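Local coordinates for protein cryptochrome DASH, chloroplastic/mitochondrial (Arabidopsis thaliana, PDB 2J4D) that repairs cyclobutane pyrimidine dimers in single-stranded DNA as a photolyase carrying FAD and a folate light antenna, and may also serve as a photoreceptor, at residues 59-64 against 138-143; 71-76 against 124-129; 265-270 against 311-316. All coordinates share one frame; numbering follows the deposited sequence.

Contact 1: residues 59-64 against 138-143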
# COMPACT_ATOMS: atom_id res chain seq x y z
N TYR A 59 -12.21 15.94 6.72
CA TYR A 59 -12.27 17.33 7.14
C TYR A 59 -13.28 18.14 6.32
O TYR A 59 -14.07 18.90 6.87
CB TYR A 59 -10.90 18.01 7.03
CG TYR A 59 -10.93 19.42 7.57
CD1 TYR A 59 -10.74 19.66 8.93
CD2 TYR A 59 -11.26 20.49 6.75
CE1 TYR A 59 -10.88 20.94 9.46
CE2 TYR A 59 -11.41 21.77 7.27
CZ TYR A 59 -11.22 21.99 8.63
OH TYR A 59 -11.39 23.24 9.16
N LYS A 60 -13.24 17.98 5.00
CA LYS A 60 -14.15 18.73 4.13
C LYS A 60 -15.61 18.32 4.35
O LYS A 60 -16.52 19.16 4.26
CB LYS A 60 -13.76 18.54 2.66
CG LYS A 60 -14.61 19.31 1.66
CD LYS A 60 -14.71 20.80 1.97
CE LYS A 60 -15.26 21.60 0.79
NZ LYS A 60 -14.18 22.28 0.01
N ALA A 61 -15.82 17.04 4.64
CA ALA A 61 -17.16 16.53 4.89
C ALA A 61 -17.71 17.17 6.17
O ALA A 61 -18.85 17.64 6.22
CB ALA A 61 -17.12 15.02 5.04
N TRP A 62 -16.88 17.18 7.20
CA TRP A 62 -17.26 17.74 8.49
C TRP A 62 -17.53 19.24 8.42
O TRP A 62 -18.52 19.72 8.97
CB TRP A 62 -16.14 17.48 9.50
CG TRP A 62 -16.32 18.18 10.81
CD1 TRP A 62 -17.18 17.84 11.82
CD2 TRP A 62 -15.60 19.33 11.26
NE1 TRP A 62 -17.04 18.71 12.87
CE2 TRP A 62 -16.08 19.63 12.56
CE3 TRP A 62 -14.60 20.13 10.70
CZ2 TRP A 62 -15.59 20.71 13.30
CZ3 TRP A 62 -14.12 21.21 11.44
CH2 TRP A 62 -14.61 21.48 12.73
N SER A 63 -16.66 19.98 7.74
CA SER A 63 -16.81 21.42 7.66
C SER A 63 -17.90 21.90 6.71
O SER A 63 -18.25 23.08 6.72
CB SER A 63 -15.48 22.07 7.27
OG SER A 63 -15.05 21.63 6.00
N SER A 64 -18.46 21.00 5.91
CA SER A 64 -19.50 21.41 4.98
C SER A 64 -20.85 20.74 5.27
O SER A 64 -21.72 20.69 4.40
CB SER A 64 -19.07 21.08 3.55
OG SER A 64 -18.98 19.69 3.36
N THR A 138 -24.12 15.78 -0.40
CA THR A 138 -22.88 15.41 -1.05
C THR A 138 -22.33 14.07 -0.57
O THR A 138 -22.72 13.55 0.48
CB THR A 138 -21.80 16.44 -0.72
OG1 THR A 138 -21.70 16.56 0.70
CG2 THR A 138 -22.14 17.79 -1.29
N VAL A 139 -21.44 13.51 -1.38
CA VAL A 139 -20.73 12.28 -1.03
C VAL A 139 -19.28 12.68 -1.28
O VAL A 139 -18.91 13.05 -2.40
CB VAL A 139 -21.07 11.09 -1.95
CG1 VAL A 139 -20.18 9.90 -1.59
CG2 VAL A 139 -22.54 10.71 -1.79
N PHE A 140 -18.47 12.65 -0.22
CA PHE A 140 -17.05 13.00 -0.30
C PHE A 140 -16.21 11.73 -0.33
O PHE A 140 -16.54 10.74 0.32
CB PHE A 140 -16.65 13.81 0.94
CG PHE A 140 -17.04 15.26 0.87
CD1 PHE A 140 -16.27 16.16 0.14
CD2 PHE A 140 -18.19 15.71 1.51
CE1 PHE A 140 -16.64 17.50 0.06
CE2 PHE A 140 -18.56 17.05 1.43
CZ PHE A 140 -17.79 17.95 0.71
N ALA A 141 -15.12 11.76 -1.09
CA ALA A 141 -14.22 10.62 -1.18
C ALA A 141 -12.90 11.10 -1.76
O ALA A 141 -12.83 12.19 -2.34
CB ALA A 141 -14.81 9.53 -2.06
N HIS A 142 -11.86 10.30 -1.58
CA HIS A 142 -10.57 10.65 -2.14
C HIS A 142 -10.54 10.21 -3.59
O HIS A 142 -11.11 9.19 -3.95
CB HIS A 142 -9.45 9.96 -1.36
CG HIS A 142 -9.07 10.69 -0.11
ND1 HIS A 142 -8.47 11.93 -0.13
CD2 HIS A 142 -9.22 10.36 1.19
CE1 HIS A 142 -8.26 12.34 1.11
NE2 HIS A 142 -8.71 11.41 1.93
N LYS A 143 -9.87 11.01 -4.41
CA LYS A 143 -9.73 10.74 -5.83
C LYS A 143 -8.73 9.62 -6.05
O LYS A 143 -7.67 9.60 -5.42
CB LYS A 143 -9.23 12.00 -6.54
CG LYS A 143 -9.10 11.86 -8.06
CD LYS A 143 -10.46 12.02 -8.75
CE LYS A 143 -10.36 11.81 -10.25
NZ LYS A 143 -10.10 10.38 -10.58
O HOH W 1 -21.76 18.75 2.33
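Phe-140, on strand 138-142, lays its ring against the last turn of helix 56-63 and packs snugly over Ala-61. CD2 of Phe-140 lies 3.6 Å from Ala-61 CA. The methyl of Ala-61 follows, its CB 3.8 Å from the same Phe-140 CD2. Ala-61 N stands over the ring centre, so one aromatic face rests on helix backbone, where an alanine allows so near an approach. With chi1 at -79°, Phe-140 CG is anti to its carbonyl carbon, a setting that carries the ring off the sheet to the helix.

Lys-60 CB and CG lie against the CE1 and CZ side of the ring, the two side chains crossing at a slant. A bend at chi2 then leads the rest of the lysine away, and its exposed outer end is the solvent side. The helix end is the polar side. Ser-64 OG, 3.3 Å from Phe-140 CE2, approaches obliquely. Ser-64 OG donates to Lys-60 O at 2.7 Å, tilted 22° from the carbonyl plane. At the ring edge and in its plane, a water donates to Ser-64 O at 2.8 Å and is also hydrogen-bonded to Thr-138 OG1 at 2.7 Å. Thr-138 OG1 further bonds Thr-42 OG1 on the adjoining strand.

Helix and strand of this alpha/beta domain thus join by apolar contact in the middle and by a shared water at the rim. Because the Ser-64 proton is spent on Lys-60 O, the hydroxyl probably turns its oxygen, not its proton, to the ring, while the same bond helps close the helix terminus.

Contact 2: residues 71-76 against 124-129; sequences VYCLDP and EEILPS
The sulfur of Cys-73 is the heteroatom at the centre of this contact, packed by van der Waals contact with two successive helix residues, Ile-126 and Leu-127. Ile-126 supplies the nearest group, its CD1 lying 3.7 Å from Cys-73 SG. The other branch of the same residue also takes part, with Ile-126 CG2 at 3.9 Å from Cys-73 SG. Leu-127 approaches from a different side, and its CD2 is 4.3 Å from Cys-73 SG. The torsions explain the fit: with chi1 of Cys-73 at -59°, SG stands beside its own backbone N and reaches forward to the helix. Ile-126 sets CG1 beside the backbone N, and its extended chi2 of 166° carries CD1 on to the sulfur that CG2 also meets.

Val-71, two residues earlier on the same face of the strand, adds a lighter touch, its CG1 being 4.4 Å from Leu-127 CD2. The interface is therefore apolar and only moderately close. Near one end of the contact Asp-75 and Glu-124 bring like charges close, and Arg-77 makes salt bridges with both, which probably offsets their repulsion.

Strand 71-74 and helix 124-129 run nearly antiparallel, at 152°, with their axes 9.4 Å apart. They belong to the parallel, Rossmann-like alpha/beta domain of photolyases, in which this helix forms the beta-alpha-beta crossover from strand 117-120 to strand 138-142. Helix 147-161 lies beside it, touching Leu-127 through Val-156, whereas Tyr-72 and Leu-74 point to the other face of the parallel sheet and meet helix 92-111.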
# COMPACT_ATOMS: atom_id res chain seq x y z
N VAL A 71 -19.18 5.77 5.43
CA VAL A 71 -19.52 4.49 4.84
C VAL A 71 -18.35 3.78 4.16
O VAL A 71 -17.50 4.43 3.56
CB VAL A 71 -20.60 4.66 3.75
CG1 VAL A 71 -21.04 3.29 3.23
CG2 VAL A 71 -21.78 5.45 4.29
N TYR A 72 -18.32 2.46 4.28
CA TYR A 72 -17.32 1.67 3.58
C TYR A 72 -18.11 0.57 2.89
O TYR A 72 -18.95 -0.09 3.53
CB TYR A 72 -16.29 1.01 4.50
CG TYR A 72 -15.31 0.16 3.71
CD1 TYR A 72 -14.23 0.74 3.03
CD2 TYR A 72 -15.51 -1.22 3.56
CE1 TYR A 72 -13.38 -0.03 2.23
CE2 TYR A 72 -14.67 -2.00 2.77
CZ TYR A 72 -13.61 -1.40 2.11
OH TYR A 72 -12.80 -2.17 1.31
N CYS A 73 -17.88 0.39 1.60
CA CYS A 73 -18.57 -0.64 0.84
C CYS A 73 -17.61 -1.76 0.51
O CYS A 73 -16.54 -1.52 -0.06
CB CYS A 73 -19.12 -0.09 -0.48
SG CYS A 73 -20.27 1.26 -0.30
N LEU A 74 -17.97 -2.97 0.88
CA LEU A 74 -17.12 -4.09 0.55
C LEU A 74 -17.55 -4.47 -0.87
O LEU A 74 -18.53 -5.19 -1.06
CB LEU A 74 -17.33 -5.24 1.51
CG LEU A 74 -16.19 -6.23 1.32
CD1 LEU A 74 -14.95 -5.77 2.08
CD2 LEU A 74 -16.65 -7.55 1.81
N ASP A 75 -16.81 -3.95 -1.84
CA ASP A 75 -17.07 -4.14 -3.27
C ASP A 75 -16.82 -5.59 -3.68
O ASP A 75 -15.69 -6.07 -3.58
CB ASP A 75 -16.12 -3.22 -4.05
CG ASP A 75 -16.51 -3.05 -5.51
OD1 ASP A 75 -16.98 -4.03 -6.13
OD2 ASP A 75 -16.32 -1.93 -6.04
N PRO A 76 -17.85 -6.29 -4.17
CA PRO A 76 -17.69 -7.69 -4.58
C PRO A 76 -16.58 -7.90 -5.63
O PRO A 76 -15.97 -8.97 -5.69
CB PRO A 76 -19.08 -8.07 -5.10
CG PRO A 76 -19.66 -6.75 -5.56
CD PRO A 76 -19.22 -5.81 -4.46
N GLU A 124 -21.68 2.10 -6.36
CA GLU A 124 -22.62 2.78 -7.24
C GLU A 124 -24.07 2.38 -6.99
O GLU A 124 -24.99 3.02 -7.49
CB GLU A 124 -22.27 2.56 -8.72
CG GLU A 124 -22.34 1.11 -9.19
CD GLU A 124 -20.99 0.41 -9.13
OE1 GLU A 124 -20.21 0.70 -8.20
OE2 GLU A 124 -20.72 -0.43 -10.01
N GLU A 125 -24.27 1.31 -6.22
CA GLU A 125 -25.62 0.88 -5.89
C GLU A 125 -25.95 1.29 -4.46
O GLU A 125 -27.04 1.79 -4.18
CB GLU A 125 -25.76 -0.64 -6.09
CG GLU A 125 -25.83 -1.02 -7.57
CD GLU A 125 -25.75 -2.52 -7.83
OE1 GLU A 125 -25.75 -3.31 -6.87
OE2 GLU A 125 -25.69 -2.91 -9.02
N ILE A 126 -24.99 1.11 -3.56
CA ILE A 126 -25.19 1.45 -2.16
C ILE A 126 -25.26 2.95 -1.86
O ILE A 126 -26.17 3.41 -1.17
CB ILE A 126 -24.06 0.86 -1.29
CG1 ILE A 126 -24.14 -0.67 -1.31
CG2 ILE A 126 -24.14 1.40 0.13
CD1 ILE A 126 -22.91 -1.35 -0.77
N LEU A 127 -24.31 3.71 -2.39
CA LEU A 127 -24.25 5.14 -2.13
C LEU A 127 -25.45 5.97 -2.60
O LEU A 127 -25.97 6.78 -1.84
CB LEU A 127 -22.94 5.73 -2.67
CG LEU A 127 -21.69 5.08 -2.06
CD1 LEU A 127 -20.44 5.63 -2.75
CD2 LEU A 127 -21.63 5.35 -0.56
N PRO A 128 -25.90 5.79 -3.86
CA PRO A 128 -27.05 6.60 -4.29
C PRO A 128 -28.26 6.33 -3.40
O PRO A 128 -29.04 7.24 -3.12
CB PRO A 128 -27.27 6.15 -5.73
CG PRO A 128 -25.89 5.77 -6.18
CD PRO A 128 -25.37 4.99 -4.98
N SER A 129 -28.41 5.08 -2.97
CA SER A 129 -29.52 4.68 -2.12
C SER A 129 -29.45 5.37 -0.76
O SER A 129 -30.46 5.90 -0.26
CB SER A 129 -29.49 3.17 -1.92
OG SER A 129 -30.55 2.76 -1.07

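Contact 3: residues 265-270 against 311-316; sequences KKDLLK and KERVAN
Chi1 of Asp-267, at -162°, swings the carboxylate away from its backbone N toward Arg-313, whose chain runs extended from CG to NE to meet it. The result is a surface salt-bridge network joining two connections between helices: Asp-267, with positive phi, is where the chain leaves helical geometry after helix 252-265, and Arg-313 follows helix 299-312. Asp-267 OD1 takes a weak hydrogen bond from Arg-313 NH1 at 3.0 Å, meeting the guanidinium at its edge. The carboxylate and guanidinium planes stand 87° apart, so they cannot pair flat with two parallel bonds. Tyr-309 OH also bonds OD1, and Trp-264 O accepts from NH1. Lys-270 NZ completes the network through a long bridge of 3.9 Å to Asp-267 OD2.

Asn-316 makes the second link. Its chi1 of 63° places the amide so that Asn-316 ND2 donates to Lys-270 O at 3.1 Å, in the carbonyl plane and on a lone pair. Its OD1 meanwhile caps helix 317-339 at Thr-319 N, the role of an N-cap residue. Cut back to an alanine, this position is likely to leave Thr-319 N without its cap and Lys-270 O without its amide donor. Between the polar links, the side chains of Lys-270 and Val-314 cross at about a right angle, Lys-270 CB lying 3.6 Å from Val-314 CG1.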
# COMPACT_ATOMS: atom_id res chain seq x y z
N LYS A 265 10.82 4.70 19.54
CA LYS A 265 11.17 3.65 20.49
C LYS A 265 12.48 2.96 20.14
O LYS A 265 13.37 2.82 20.99
CB LYS A 265 10.04 2.62 20.59
CG LYS A 265 10.31 1.56 21.65
CD LYS A 265 9.16 0.57 21.76
CE LYS A 265 9.54 -0.58 22.70
NZ LYS A 265 8.45 -1.59 22.78
N LYS A 266 12.61 2.52 18.89
CA LYS A 266 13.82 1.84 18.46
C LYS A 266 14.88 2.77 17.90
O LYS A 266 16.02 2.36 17.71
CB LYS A 266 13.48 0.75 17.43
CG LYS A 266 12.71 -0.41 18.04
CD LYS A 266 12.37 -1.45 16.99
CE LYS A 266 11.96 -2.74 17.66
NZ LYS A 266 13.08 -3.25 18.49
N ASP A 267 14.50 4.02 17.63
CA ASP A 267 15.45 5.02 17.12
C ASP A 267 16.24 4.48 15.92
O ASP A 267 17.45 4.67 15.81
CB ASP A 267 16.39 5.41 18.27
CG ASP A 267 17.12 6.73 18.02
OD1 ASP A 267 16.59 7.60 17.31
OD2 ASP A 267 18.24 6.88 18.57
N LEU A 268 15.54 3.82 15.00
CA LEU A 268 16.19 3.24 13.83
C LEU A 268 16.22 4.15 12.61
O LEU A 268 16.93 3.87 11.64
CB LEU A 268 15.51 1.93 13.45
CG LEU A 268 15.71 0.81 14.47
CD1 LEU A 268 14.89 -0.40 14.09
CD2 LEU A 268 17.20 0.45 14.54
N LEU A 269 15.46 5.24 12.64
CA LEU A 269 15.42 6.14 11.49
C LEU A 269 16.79 6.67 11.10
O LEU A 269 17.08 6.81 9.92
CB LEU A 269 14.47 7.31 11.75
CG LEU A 269 14.34 8.31 10.59
CD1 LEU A 269 13.91 7.58 9.33
CD2 LEU A 269 13.34 9.41 10.96
N LYS A 270 17.63 6.94 12.09
CA LYS A 270 18.96 7.48 11.81
C LYS A 270 19.93 6.54 11.09
O LYS A 270 21.03 6.95 10.73
CB LYS A 270 19.61 7.99 13.09
CG LYS A 270 19.80 6.94 14.16
CD LYS A 270 20.53 7.53 15.36
CE LYS A 270 20.42 6.63 16.57
NZ LYS A 270 20.90 5.26 16.30
N LYS A 311 14.74 17.45 14.46
CA LYS A 311 14.93 18.53 15.42
C LYS A 311 15.35 18.04 16.80
O LYS A 311 16.26 18.59 17.42
CB LYS A 311 13.63 19.34 15.56
CG LYS A 311 13.69 20.47 16.59
CD LYS A 311 12.34 21.17 16.72
CE LYS A 311 12.41 22.39 17.63
NZ LYS A 311 12.74 22.04 19.05
N GLU A 312 14.69 16.98 17.27
CA GLU A 312 14.98 16.46 18.59
C GLU A 312 16.14 15.48 18.70
O GLU A 312 16.83 15.43 19.73
CB GLU A 312 13.72 15.80 19.15
CG GLU A 312 12.56 16.77 19.39
CD GLU A 312 11.30 16.05 19.85
OE1 GLU A 312 11.37 14.83 20.10
OE2 GLU A 312 10.23 16.70 19.96
N ARG A 313 16.38 14.69 17.66
CA ARG A 313 17.46 13.72 17.73
C ARG A 313 18.57 13.94 16.73
O ARG A 313 19.63 14.46 17.09
CB ARG A 313 16.89 12.30 17.62
CG ARG A 313 15.94 11.96 18.78
CD ARG A 313 15.47 10.52 18.74
NE ARG A 313 14.66 10.18 19.91
CZ ARG A 313 14.17 8.97 20.15
NH1 ARG A 313 14.40 7.97 19.31
NH2 ARG A 313 13.43 8.75 21.24
N VAL A 314 18.35 13.55 15.48
CA VAL A 314 19.38 13.74 14.48
C VAL A 314 18.86 13.92 13.07
O VAL A 314 17.82 13.36 12.69
CB VAL A 314 20.39 12.56 14.50
CG1 VAL A 314 19.65 11.24 14.57
CG2 VAL A 314 21.27 12.59 13.27
N ALA A 315 19.57 14.72 12.30
CA ALA A 315 19.23 14.96 10.91
C ALA A 315 20.44 14.49 10.11
O ALA A 315 21.55 14.99 10.31
CB ALA A 315 18.98 16.43 10.68
N ASN A 316 20.24 13.52 9.23
CA ASN A 316 21.34 13.02 8.41
C ASN A 316 20.83 12.45 7.11
O ASN A 316 19.70 12.72 6.70
CB ASN A 316 22.16 11.97 9.17
CG ASN A 316 21.36 10.72 9.52
OD1 ASN A 316 20.31 10.45 8.93
ND2 ASN A 316 21.85 9.95 10.48

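Contacts 1 and 2 share the five-stranded parallel sheet of the photolyase alpha/beta domain. Their centres are 16 Å apart and their nearest atoms about 4 Å. Along the chain, both segments of contact 2 fall between those of contact 1: helix 56-63 leads into strand 67-74, and helix 123-134 into strand 138-142. Contact 3 comes later, among the helices toward the FAD region, with its centre about 35 Å from that of contact 1 and 43 Å from that of contact 2. Contacts 1 and 2 thus pack helices on the two faces of one sheet, while contact 3 joins two interhelical connections largely by polar links, on the opposite side of the chain's centre from contact 2.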